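Local coordinates for protein putative TetR family transcriptional regulator (Streptomyces coelicolor A3, PDB 3BQY) that probably binds cis-regulatory DNA through a helix-turn-helix domain and acts as a dimeric transcriptional repressor of the TetR family, at residues S18-L23 with A95-G100; T10-L15 with E55-G60; D63-T68 with V116-E121; G71-R76 with D201-V206. One frame throughout, in Å; residues are numbered along the deposited sequence. Where two conformers were deposited one is given.

Contact 1. Residues S18-L23 with A95-G100; sequences SGLDTL and ARVFAG
D21 and R96 make the charged side of this contact, L20 and V97 its apolar side. The salt bridge runs from R96 NH2 to D21 OD1 at 2.8 Å, almost straight, with an N-H...O angle of 173°. The oxygen lies in the guanidinium plane and is met on its syn side, but from a position tilted out of the carboxylate plane. The two flat groups are turned 55° against each other, and a single hydrogen bond joins them. A bend partway along the arginine chain brings its end group to the carboxylate. A water gives a second, softer link: it accepts from D21 N at 3.0 Å and, weakly, from R96 NH1.

The apolar part belongs to L20, whose CG stands anti to the backbone N (chi1 -179°) and carries both methyls to helix 94-99. CD2 lies over one face of the guanidinium group, off toward its rim and 3.8 Å from R96 NH2; the same methyl also touches R96 CB. CD1 meets V97 CG2 at 4.0 Å. Cutting L20 back to an alanine would probably take away the methyl over that guanidinium face and leave V97 CG2 without its partner. L15 and L50 also pack on L20, while D93 accepts a hydrogen bond from the backbone N of L20.

Here the loop leading into the predicted helix-turn-helix meets a helix of the C-terminal domain. This is the interdomain seam of the TetR fold, through which such repressors are thought to couple the two domains.

Contact 2. Residues T10-L15 with E55-G60; sequences TALDLL and EHMVDG
L12 and M57 sit where the two backbones come nearest, their CA atoms 8.9 Å apart. Residues 10-15 are regular helix throughout, part of helix 4-18, whereas in 55-60 the last turn of helix 46-57 gives way to a loop: V58 is the first residue to leave helical angles, and D59 N still bonds back to H56 O at 3.1 Å. G60 then turns the chain with a positive phi. With the backbones this far apart and no hydrogen bond between them, side chains do all the bridging.

M57, present as selenomethionine, reaches across by length. Its CB does not point at the other helix, but the chain is extended beyond CG and delivers the terminal methyl CE to two leucines one turn apart. CE lies 3.5 Å from L12 CD2 and 3.7 Å from L15 CD2, the second side chain crossing it at about a right angle. The other branch of L12 goes to the exposed imidazole: L12 CD1 comes to 3.4 Å from H56 ND1, at a slant to the ring. L12 thus spreads its two methyls over the successive residues H56 and M57, while H91 touches both L12 and M57.

One turn earlier on helix 46-57, M53 packs on A11, L12 and L15 and extends the same buried seam. This is the N-terminal domain of the TetR fold, in which helix 4-18 lies against helix 46-57, which leads from the helix-turn-helix toward the C-terminal domain.

Contact 3. Residues D63-T68 with V116-E121; sequences DAAGAT and VGVLRE
A65 and V118 form the dry part of this small contact, T68 and E121 its water-filled side. The methyl CB of A65, at the end of a short 3-10 segment, faces V118 CG2 at 4.4 Å. That is a light touch, but both residues are buried. V118 keeps CG1 anti to its backbone N (chi1 165°), which leaves CG2 as the branch turned to the alanine. G66 N bonds back to D63 O at 3.1 Å, and G66 itself has positive phi, so the chain turns away here. It returns at T68, with T68 CA 8.0 Å from V118 CA.

On the solvent side the two side chains do not meet directly. T68 OG1 and E121 OE1 are 4.0 Å apart, and a water fills the step between them, 2.7 Å from T68 OG1 and 2.7 Å from E121 OE1. Toward the carboxylate the water is the donor. E121 runs extended beyond CG to present OE1 to this bridge, while OE2 accepts a weak hydrogen bond from H175 of the second subunit. The two oxygens of one carboxylate therefore serve different partners, one through solvent and one across the dimer.

Helix 73-89 touches both segments: V118 and L119 pack on T77, and R76 donates to the carbonyl oxygens of A65 and G66, tying the loop to that helix. L119 and R120 lean on helix 126-151, and R120 also bonds to H175 of the second subunit. The segment 63-68 thus joins helix 106-121 and helix 73-89, while helix 106-121 also packs on helix 126-151.

Contact 4. Residues G71-R76 with D201-V206; sequences GDWSER and DGLRAV. With PO4 (phosphate ion), chain B.
W73 carries its indole from helix 73-89 to helix 188-206, where it meets L203 and R204, the arginine being described in one of its two deposited conformers. From CB, the chain places CG between the backbone N and the carbonyl carbon (chi1 64°). CD1 comes next, 3.5 Å from phosphate O1. NE1 follows and donates to that oxygen, W73 NE1 to PO4 O1 3.0 Å, with an N-H...O angle of 138°. Around the six-membered ring, CZ2 touches R204 CG at 3.6 Å, the methylene lying near the ring plane at its edge. At the far end CH2 lies 3.9 Å from L203 CB, and CZ3 faces the same L203 CB at 4.0 Å. S74 CB and D72 OD2 sit above one ring face, toward its rim, and F124 packs edge-to-face with the indole.

D72 caps the helix start: OD1 accepts from E75 N at 2.9 Å, and OD2 receives the S74 hydroxyl, S74 OG to D72 OD2 2.7 Å, on its syn lone pair.

With a leucine in place of W73, the phosphate would probably lose its indole N-H donor, and a gap would be likely to open beside L203 and R204 CG.

The phosphate is probably left from crystallisation. The chemistry is two-sided: the indole's carbon edge meets aliphatic carbons of L203 and R204, while its N-H binds an anion that R207 shares.

Overall arrangement
The four contacts form two neighbouring pairs. Contacts 1 and 2, centres 11 Å apart, meet directly: L23 packs on L14, F98 on V58, and the methyl CE of M57 lies 3.8 Å from V97 CB, so the interdomain seam and the core of the DNA-binding domain are continuous. Contacts 3 and 4, also 11 Å apart between centres, are linked through R76. About 32 Å separates the centres of contacts 1 and 4, on opposite sides of the chain's centre. The segments of contacts 2 and 3 adjoin in sequence. Contacts 1, 3 and 4 touch the second subunit. The phosphate lies at contact 4, remote from the predicted helix-turn-helix.

Contact 1. Residues S18-L23 with A95-G100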
loop_
_atom_site.group_PDB
_atom_site.type_symbol
_atom_site.label_atom_id
_atom_site.label_comp_id
_atom_site.label_asym_id
_atom_site.label_seq_id
_atom_site.Cartn_x
_atom_site.Cartn_y
_atom_site.Cartn_z
ATOM N N SER A 18 2.854 5.612 -21.027
ATOM C CA SER A 18 4.160 5.042 -20.722
ATOM C C SER A 18 4.505 4.936 -19.228
ATOM O O SER A 18 5.647 4.612 -18.883
ATOM C CB SER A 18 5.248 5.758 -21.529
ATOM O OG SER A 18 5.079 7.150 -21.415
ATOM N N GLY A 19 3.529 5.178 -18.347
ATOM C CA GLY A 19 3.718 4.919 -16.925
ATOM C C GLY A 19 4.328 6.044 -16.115
ATOM O O GLY A 19 4.858 7.011 -16.665
ATOM N N LEU A 20 4.254 5.912 -14.796
ATOM C CA LEU A 20 4.719 6.949 -13.894
ATOM C C LEU A 20 6.217 7.251 -13.987
ATOM O O LEU A 20 6.624 8.413 -13.862
ATOM C CB LEU A 20 4.342 6.632 -12.439
ATOM C CG LEU A 20 4.741 7.634 -11.362
ATOM C CD1 LEU A 20 4.164 9.026 -11.643
ATOM C CD2 LEU A 20 4.275 7.139 -9.996
ATOM N N ASP A 21 7.033 6.223 -14.136
ATOM C CA ASP A 21 8.479 6.430 -14.157
ATOM C C ASP A 21 8.968 7.329 -15.303
ATOM O O ASP A 21 10.002 7.981 -15.182
ATOM C CB ASP A 21 9.207 5.086 -14.160
ATOM C CG ASP A 21 9.013 4.317 -12.861
ATOM O OD1 ASP A 21 8.774 4.952 -11.812
ATOM O OD2 ASP A 21 9.120 3.077 -12.895
ATOM N N THR A 22 8.213 7.382 -16.402
ATOM C CA THR A 22 8.644 8.161 -17.580
ATOM C C THR A 22 7.997 9.544 -17.584
ATOM O O THR A 22 8.319 10.377 -18.428
ATOM C CB THR A 22 8.275 7.481 -18.921
ATOM O OG1 THR A 22 6.860 7.637 -19.145
ATOM C CG2 THR A 22 8.615 6.035 -18.889
ATOM N N LEU A 23 7.079 9.780 -16.657
ATOM C CA LEU A 23 6.399 11.072 -16.591
ATOM C C LEU A 23 7.332 12.124 -16.002
ATOM O O LEU A 23 7.625 12.103 -14.819
ATOM C CB LEU A 23 5.108 10.973 -15.769
ATOM C CG LEU A 23 4.311 12.270 -15.543
ATOM C CD1 LEU A 23 3.769 12.802 -16.860
ATOM C CD2 LEU A 23 3.177 11.993 -14.620
ATOM N N ALA A 95 -2.469 4.014 -8.275
ATOM C CA ALA A 95 -2.290 3.856 -6.813
ATOM C C ALA A 95 -0.971 4.482 -6.315
ATOM O O ALA A 95 -0.922 5.058 -5.233
ATOM C CB ALA A 95 -2.397 2.364 -6.408
ATOM N N ARG A 96 0.097 4.356 -7.098
ATOM C CA ARG A 96 1.393 4.978 -6.769
ATOM C C ARG A 96 1.260 6.484 -6.710
ATOM O O ARG A 96 1.811 7.134 -5.815
ATOM C CB ARG A 96 2.467 4.604 -7.805
ATOM C CG ARG A 96 2.934 3.155 -7.674
ATOM C CD ARG A 96 3.968 2.753 -8.744
ATOM N NE ARG A 96 5.138 3.625 -8.751
ATOM C CZ ARG A 96 5.978 3.725 -9.783
ATOM N NH1 ARG A 96 5.777 3.008 -10.882
ATOM N NH2 ARG A 96 7.007 4.552 -9.722
ATOM N N VAL A 97 0.526 7.058 -7.672
ATOM C CA VAL A 97 0.327 8.501 -7.677
ATOM C C VAL A 97 -0.473 8.932 -6.435
ATOM O O VAL A 97 -0.114 9.899 -5.760
ATOM C CB VAL A 97 -0.371 8.985 -8.978
ATOM C CG1 VAL A 97 -0.653 10.497 -8.934
ATOM C CG2 VAL A 97 0.484 8.625 -10.246
ATOM N N PHE A 98 -1.573 8.240 -6.162
ATOM C CA PHE A 98 -2.410 8.562 -4.998
ATOM C C PHE A 98 -1.651 8.369 -3.672
ATOM O O PHE A 98 -1.663 9.266 -2.820
ATOM C CB PHE A 98 -3.670 7.692 -5.022
ATOM C CG PHE A 98 -4.661 8.021 -3.940
ATOM C CD1 PHE A 98 -5.440 9.167 -4.025
ATOM C CD2 PHE A 98 -4.787 7.181 -2.811
ATOM C CE1 PHE A 98 -6.365 9.495 -3.013
ATOM C CE2 PHE A 98 -5.712 7.489 -1.809
ATOM C CZ PHE A 98 -6.489 8.653 -1.905
ATOM N N ALA A 99 -0.982 7.226 -3.533
ATOM C CA ALA A 99 -0.247 6.875 -2.308
ATOM C C ALA A 99 0.850 7.896 -1.987
ATOM O O ALA A 99 1.052 8.249 -0.813
ATOM C CB ALA A 99 0.340 5.464 -2.399
ATOM N N GLY A 100 1.519 8.399 -3.022
ATOM C CA GLY A 100 2.593 9.377 -2.834
ATOM C C GLY A 100 2.220 10.857 -2.772
ATOM O O GLY A 100 3.120 11.701 -2.844
HETATM O O HOH W 1 6.110 3.417 -13.982
#

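Contact 2. Residues T10-L15 with E55-G60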
loop_
_atom_site.group_PDB
_atom_site.type_symbol
_atom_site.label_atom_id
_atom_site.label_comp_id
_atom_site.label_asym_id
_atom_site.label_seq_id
_atom_site.Cartn_x
_atom_site.Cartn_y
_atom_site.Cartn_z
ATOM N N THR A 10 -3.550 16.082 -19.752
ATOM C CA THR A 10 -2.431 15.641 -20.595
ATOM C C THR A 10 -1.481 14.708 -19.822
ATOM O O THR A 10 -1.063 13.660 -20.338
ATOM C CB THR A 10 -1.700 16.838 -21.217
ATOM O OG1 THR A 10 -2.628 17.567 -22.033
ATOM C CG2 THR A 10 -0.532 16.377 -22.109
ATOM N N ALA A 11 -1.177 15.077 -18.579
ATOM C CA ALA A 11 -0.348 14.264 -17.705
ATOM C C ALA A 11 -0.963 12.885 -17.439
ATOM O O ALA A 11 -0.268 11.869 -17.517
ATOM C CB ALA A 11 -0.048 15.014 -16.405
ATOM N N LEU A 12 -2.273 12.836 -17.168
ATOM C CA LEU A 12 -2.977 11.564 -17.024
ATOM C C LEU A 12 -2.935 10.722 -18.316
ATOM O O LEU A 12 -2.816 9.495 -18.249
ATOM C CB LEU A 12 -4.441 11.794 -16.590
ATOM C CG LEU A 12 -4.574 12.350 -15.152
ATOM C CD1 LEU A 12 -5.994 12.844 -14.930
ATOM C CD2 LEU A 12 -4.193 11.310 -14.089
ATOM N N ASP A 13 -3.071 11.380 -19.468
ATOM C CA ASP A 13 -2.917 10.710 -20.768
ATOM C C ASP A 13 -1.526 10.071 -20.886
ATOM O O ASP A 13 -1.416 8.881 -21.189
ATOM C CB ASP A 13 -3.122 11.709 -21.914
ATOM C CG ASP A 13 -4.595 12.119 -22.082
ATOM O OD1 ASP A 13 -5.482 11.412 -21.554
ATOM O OD2 ASP A 13 -4.862 13.137 -22.774
ATOM N N LEU A 14 -0.489 10.858 -20.589
ATOM C CA LEU A 14 0.912 10.404 -20.622
ATOM C C LEU A 14 1.139 9.223 -19.684
ATOM O O LEU A 14 1.817 8.255 -20.027
ATOM C CB LEU A 14 1.860 11.525 -20.209
ATOM C CG LEU A 14 2.369 12.522 -21.225
ATOM C CD1 LEU A 14 3.388 13.380 -20.519
ATOM C CD2 LEU A 14 3.012 11.810 -22.441
ATOM N N LEU A 15 0.538 9.308 -18.507
ATOM C CA LEU A 15 0.624 8.262 -17.504
ATOM C C LEU A 15 0.133 6.947 -18.084
ATOM O O LEU A 15 0.823 5.934 -17.997
ATOM C CB LEU A 15 -0.179 8.692 -16.267
ATOM C CG LEU A 15 -0.078 7.846 -15.012
ATOM C CD1 LEU A 15 1.350 7.834 -14.475
ATOM C CD2 LEU A 15 -1.008 8.428 -13.985
ATOM N N GLU A 55 -5.796 14.119 -6.888
ATOM C CA GLU A 55 -7.047 14.756 -6.475
ATOM C C GLU A 55 -8.100 14.628 -7.594
ATOM O O GLU A 55 -9.248 14.308 -7.323
ATOM C CB GLU A 55 -6.787 16.211 -6.034
ATOM C CG GLU A 55 -8.005 17.089 -5.937
ATOM C CD GLU A 55 -8.864 16.806 -4.701
ATOM O OE1 GLU A 55 -8.519 15.939 -3.867
ATOM O OE2 GLU A 55 -9.917 17.459 -4.591
ATOM N N HIS A 56 -7.693 14.812 -8.851
ATOM C CA HIS A 56 -8.586 14.610 -9.990
ATOM C C HIS A 56 -9.058 13.153 -10.178
ATOM O O HIS A 56 -10.241 12.909 -10.501
ATOM C CB HIS A 56 -7.925 15.107 -11.278
ATOM C CG HIS A 56 -8.850 15.100 -12.452
ATOM N ND1 HIS A 56 -8.808 14.130 -13.432
ATOM C CD2 HIS A 56 -9.866 15.930 -12.783
ATOM C CE1 HIS A 56 -9.739 14.382 -14.337
ATOM N NE2 HIS A 56 -10.399 15.463 -13.962
HETATM N N MSE A 57 -8.153 12.183 -9.975
HETATM C CA MSE A 57 -8.482 10.766 -10.124
HETATM C C MSE A 57 -9.637 10.364 -9.227
HETATM O O MSE A 57 -10.439 9.516 -9.615
HETATM C CB MSE A 57 -7.275 9.863 -9.749
HETATM C CG MSE A 57 -6.160 9.938 -10.743
HETATM SE SE MSE A 57 -4.735 8.758 -10.027
HETATM C CE MSE A 57 -3.412 9.268 -11.313
ATOM N N VAL A 58 -9.715 10.956 -8.036
ATOM C CA VAL A 58 -10.750 10.558 -7.063
ATOM C C VAL A 58 -12.008 11.430 -7.072
ATOM O O VAL A 58 -12.844 11.330 -6.171
ATOM C CB VAL A 58 -10.160 10.380 -5.616
ATOM C CG1 VAL A 58 -9.101 9.246 -5.639
ATOM C CG2 VAL A 58 -9.469 11.674 -5.111
ATOM N N ASP A 59 -12.130 12.288 -8.076
ATOM C CA ASP A 59 -13.344 13.074 -8.293
ATOM C C ASP A 59 -14.567 12.145 -8.278
ATOM O O ASP A 59 -14.583 11.112 -8.945
ATOM C CB ASP A 59 -13.256 13.768 -9.651
ATOM C CG ASP A 59 -14.481 14.589 -9.952
ATOM O OD1 ASP A 59 -14.857 15.454 -9.120
ATOM O OD2 ASP A 59 -15.077 14.357 -11.027
ATOM N N GLY A 60 -15.569 12.463 -7.482
ATOM C CA GLY A 60 -16.752 11.614 -7.511
ATOM C C GLY A 60 -16.721 10.346 -6.676
ATOM O O GLY A 60 -17.774 9.746 -6.467
#

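Contact 3. Residues D63-T68 with V116-E121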
loop_
_atom_site.group_PDB
_atom_site.type_symbol
_atom_site.label_atom_id
_atom_site.label_comp_id
_atom_site.label_asym_id
_atom_site.label_seq_id
_atom_site.Cartn_x
_atom_site.Cartn_y
_atom_site.Cartn_z
ATOM N N ASP A 63 -19.191 10.194 -3.750
ATOM C CA ASP A 63 -20.603 10.026 -4.112
ATOM C C ASP A 63 -21.043 8.569 -4.255
ATOM O O ASP A 63 -22.241 8.285 -4.304
ATOM C CB ASP A 63 -20.890 10.803 -5.385
ATOM C CG ASP A 63 -20.668 12.310 -5.189
ATOM O OD1 ASP A 63 -21.030 12.833 -4.110
ATOM O OD2 ASP A 63 -20.121 12.942 -6.090
ATOM N N ALA A 64 -20.078 7.649 -4.278
ATOM C CA ALA A 64 -20.379 6.209 -4.319
ATOM C C ALA A 64 -21.220 5.726 -3.132
ATOM O O ALA A 64 -21.944 4.742 -3.256
ATOM C CB ALA A 64 -19.094 5.383 -4.427
ATOM N N ALA A 65 -21.148 6.420 -2.005
ATOM C CA ALA A 65 -21.892 6.006 -0.816
ATOM C C ALA A 65 -23.406 6.202 -0.992
ATOM O O ALA A 65 -24.216 5.512 -0.356
ATOM C CB ALA A 65 -21.397 6.784 0.383
ATOM N N GLY A 66 -23.787 7.145 -1.854
ATOM C CA GLY A 66 -25.192 7.482 -2.081
ATOM C C GLY A 66 -25.757 8.086 -0.816
ATOM O O GLY A 66 -25.016 8.641 -0.004
ATOM N N ALA A 67 -27.076 7.979 -0.654
ATOM C CA ALA A 67 -27.764 8.485 0.526
ATOM C C ALA A 67 -27.919 7.380 1.559
ATOM O O ALA A 67 -27.828 6.192 1.230
ATOM C CB ALA A 67 -29.162 9.047 0.126
ATOM N N THR A 68 -28.155 7.763 2.814
ATOM C CA THR A 68 -28.530 6.801 3.842
ATOM C C THR A 68 -29.723 5.982 3.320
ATOM O O THR A 68 -30.631 6.520 2.670
ATOM C CB THR A 68 -28.910 7.520 5.138
ATOM O OG1 THR A 68 -27.803 8.317 5.568
ATOM C CG2 THR A 68 -29.282 6.549 6.240
ATOM N N VAL A 116 -16.124 8.026 7.197
ATOM C CA VAL A 116 -16.254 8.147 8.654
ATOM C C VAL A 116 -17.724 8.416 9.049
ATOM O O VAL A 116 -18.231 7.840 10.032
ATOM C CB VAL A 116 -15.302 9.260 9.215
ATOM C CG1 VAL A 116 -15.543 9.479 10.728
ATOM C CG2 VAL A 116 -13.803 8.909 8.945
ATOM N N GLY A 117 -18.401 9.295 8.290
ATOM C CA GLY A 117 -19.815 9.613 8.531
ATOM C C GLY A 117 -20.740 8.407 8.425
ATOM O O GLY A 117 -21.647 8.213 9.231
ATOM N N VAL A 118 -20.522 7.588 7.414
ATOM C CA VAL A 118 -21.345 6.370 7.258
ATOM C C VAL A 118 -21.267 5.516 8.535
ATOM O O VAL A 118 -22.285 5.054 9.048
ATOM C CB VAL A 118 -20.863 5.562 6.025
ATOM C CG1 VAL A 118 -21.431 4.124 6.034
ATOM C CG2 VAL A 118 -21.302 6.308 4.745
ATOM N N LEU A 119 -20.053 5.312 9.036
ATOM C CA LEU A 119 -19.836 4.496 10.253
ATOM C C LEU A 119 -20.388 5.165 11.501
ATOM O O LEU A 119 -21.110 4.517 12.285
ATOM C CB LEU A 119 -18.331 4.177 10.424
ATOM C CG LEU A 119 -17.827 3.373 9.206
ATOM C CD1 LEU A 119 -16.290 3.114 9.362
ATOM C CD2 LEU A 119 -18.576 2.020 9.035
ATOM N N ARG A 120 -20.075 6.442 11.710
ATOM C CA ARG A 120 -20.625 7.125 12.892
ATOM C C ARG A 120 -22.159 7.073 12.913
ATOM O O ARG A 120 -22.778 6.824 13.948
ATOM C CB ARG A 120 -20.125 8.577 12.972
ATOM C CG ARG A 120 -18.598 8.681 13.268
ATOM C CD ARG A 120 -18.158 10.156 13.351
ATOM N NE ARG A 120 -18.430 10.739 14.679
ATOM C CZ ARG A 120 -19.021 11.920 14.901
ATOM N NH1 ARG A 120 -19.425 12.684 13.888
ATOM N NH2 ARG A 120 -19.177 12.357 16.157
ATOM N N GLU A 121 -22.780 7.341 11.758
ATOM C CA GLU A 121 -24.253 7.361 11.662
ATOM C C GLU A 121 -24.878 5.987 11.809
ATOM O O GLU A 121 -26.086 5.881 12.065
ATOM C CB GLU A 121 -24.687 8.009 10.345
ATOM C CG GLU A 121 -24.324 9.509 10.391
ATOM C CD GLU A 121 -24.498 10.236 9.079
ATOM O OE1 GLU A 121 -25.041 9.641 8.124
ATOM O OE2 GLU A 121 -24.064 11.409 9.007
HETATM O O HOH W 2 -26.276 7.326 7.541
#

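Contact 4. Residues G71-R76 with D201-V206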
loop_
_atom_site.group_PDB
_atom_site.type_symbol
_atom_site.label_atom_id
_atom_site.label_comp_id
_atom_site.label_asym_id
_atom_site.label_seq_id
_atom_site.Cartn_x
_atom_site.Cartn_y
_atom_site.Cartn_z
ATOM N N GLY A 71 -28.626 0.833 0.689
ATOM C CA GLY A 71 -27.835 -0.235 1.274
ATOM C C GLY A 71 -27.581 0.106 2.749
ATOM O O GLY A 71 -27.716 1.262 3.169
ATOM N N ASP A 72 -27.224 -0.897 3.539
ATOM C CA ASP A 72 -26.884 -0.696 4.949
ATOM C C ASP A 72 -25.470 -0.078 5.033
ATOM O O ASP A 72 -24.820 0.120 4.007
ATOM C CB ASP A 72 -26.938 -2.043 5.677
ATOM C CG ASP A 72 -25.698 -2.902 5.399
ATOM O OD1 ASP A 72 -25.250 -2.927 4.245
ATOM O OD2 ASP A 72 -25.120 -3.474 6.350
ATOM N N TRP A 73 -24.983 0.200 6.243
ATOM C CA TRP A 73 -23.693 0.859 6.401
ATOM C C TRP A 73 -22.541 0.030 5.758
ATOM O O TRP A 73 -21.567 0.609 5.242
ATOM C CB TRP A 73 -23.401 1.122 7.896
ATOM C CG TRP A 73 -23.267 -0.143 8.697
ATOM C CD1 TRP A 73 -24.261 -0.808 9.382
ATOM C CD2 TRP A 73 -22.071 -0.917 8.865
ATOM N NE1 TRP A 73 -23.737 -1.948 9.992
ATOM C CE2 TRP A 73 -22.403 -2.037 9.675
ATOM C CE3 TRP A 73 -20.732 -0.767 8.410
ATOM C CZ2 TRP A 73 -21.459 -3.012 10.031
ATOM C CZ3 TRP A 73 -19.797 -1.743 8.768
ATOM C CH2 TRP A 73 -20.174 -2.862 9.561
ATOM N N SER A 74 -22.622 -1.305 5.842
ATOM C CA SER A 74 -21.531 -2.143 5.319
ATOM C C SER A 74 -21.509 -2.083 3.789
ATOM O O SER A 74 -20.419 -2.018 3.190
ATOM C CB SER A 74 -21.594 -3.601 5.826
ATOM O OG SER A 74 -22.772 -4.236 5.380
ATOM N N GLU A 75 -22.687 -2.095 3.160
ATOM C CA GLU A 75 -22.769 -1.938 1.705
ATOM C C GLU A 75 -22.287 -0.558 1.265
ATOM O O GLU A 75 -21.555 -0.430 0.286
ATOM C CB GLU A 75 -24.191 -2.179 1.170
ATOM C CG GLU A 75 -24.240 -2.309 -0.356
ATOM C CD GLU A 75 -23.196 -3.292 -0.878
ATOM O OE1 GLU A 75 -23.175 -4.436 -0.375
ATOM O OE2 GLU A 75 -22.360 -2.905 -1.738
ATOM N N ARG A 76 -22.661 0.494 1.988
ATOM C CA ARG A 76 -22.203 1.831 1.565
ATOM C C ARG A 76 -20.685 1.996 1.763
ATOM O O ARG A 76 -20.003 2.631 0.956
ATOM C CB ARG A 76 -22.989 2.926 2.302
ATOM C CG ARG A 76 -24.489 2.865 1.927
ATOM C CD ARG A 76 -25.285 3.840 2.791
ATOM N NE ARG A 76 -24.966 5.234 2.428
ATOM C CZ ARG A 76 -24.883 6.258 3.283
ATOM N NH1 ARG A 76 -25.003 6.082 4.595
ATOM N NH2 ARG A 76 -24.633 7.478 2.816
ATOM N N ASP A 201 -16.701 -7.554 8.249
ATOM C CA ASP A 201 -17.033 -8.540 9.296
ATOM C C ASP A 201 -16.374 -8.153 10.617
ATOM O O ASP A 201 -16.993 -8.258 11.680
ATOM C CB ASP A 201 -16.582 -9.955 8.895
ATOM C CG ASP A 201 -17.527 -10.613 7.893
ATOM O OD1 ASP A 201 -18.641 -10.094 7.689
ATOM O OD2 ASP A 201 -17.156 -11.658 7.321
ATOM N N GLY A 202 -15.117 -7.726 10.550
ATOM C CA GLY A 202 -14.405 -7.246 11.738
ATOM C C GLY A 202 -15.120 -6.036 12.334
ATOM O O GLY A 202 -15.284 -5.957 13.554
ATOM N N LEU A 203 -15.532 -5.080 11.494
ATOM C CA LEU A 203 -16.301 -3.928 11.996
ATOM C C LEU A 203 -17.618 -4.352 12.637
ATOM O O LEU A 203 -18.008 -3.792 13.682
ATOM C CB LEU A 203 -16.549 -2.900 10.890
ATOM C CG LEU A 203 -15.296 -2.091 10.551
ATOM C CD1 LEU A 203 -15.456 -1.373 9.201
ATOM C CD2 LEU A 203 -15.009 -1.115 11.719
ATOM N N ARG A 204 -18.301 -5.341 12.035
ATOM C CA ARG A 204 -19.536 -5.869 12.619
ATOM C C ARG A 204 -19.231 -6.384 14.016
ATOM O O ARG A 204 -19.995 -6.163 14.959
ATOM C CB ARG A 204 -20.134 -6.992 11.754
ATOM C CG ARG A 204 -20.809 -6.508 10.479
ATOM C CD ARG A 204 -21.184 -7.675 9.546
ATOM N NE ARG A 204 -21.682 -7.175 8.265
ATOM C CZ ARG A 204 -21.047 -7.269 7.105
ATOM N NH1 ARG A 204 -19.883 -7.888 7.018
ATOM N NH2 ARG A 204 -21.613 -6.786 6.005
ATOM N N ALA A 205 -18.099 -7.069 14.159
ATOM C CA ALA A 205 -17.719 -7.624 15.459
ATOM C C ALA A 205 -17.433 -6.545 16.506
ATOM O O ALA A 205 -17.791 -6.712 17.671
ATOM C CB ALA A 205 -16.538 -8.562 15.330
ATOM N N VAL A 206 -16.783 -5.455 16.106
ATOM C CA VAL A 206 -16.444 -4.411 17.079
ATOM C C VAL A 206 -17.578 -3.421 17.333
ATOM O O VAL A 206 -17.539 -2.707 18.332
ATOM C CB VAL A 206 -15.133 -3.618 16.739
ATOM C CG1 VAL A 206 -13.946 -4.556 16.550
ATOM C CG2 VAL A 206 -15.298 -2.762 15.522
HETATM P P PO4 B . -27.432 -2.271 10.974
HETATM O O1 PO4 B . -26.275 -3.238 10.820
HETATM O O2 PO4 B . -28.021 -1.975 9.608
HETATM O O3 PO4 B . -28.463 -2.912 11.891
HETATM O O4 PO4 B . -26.967 -0.972 11.619
#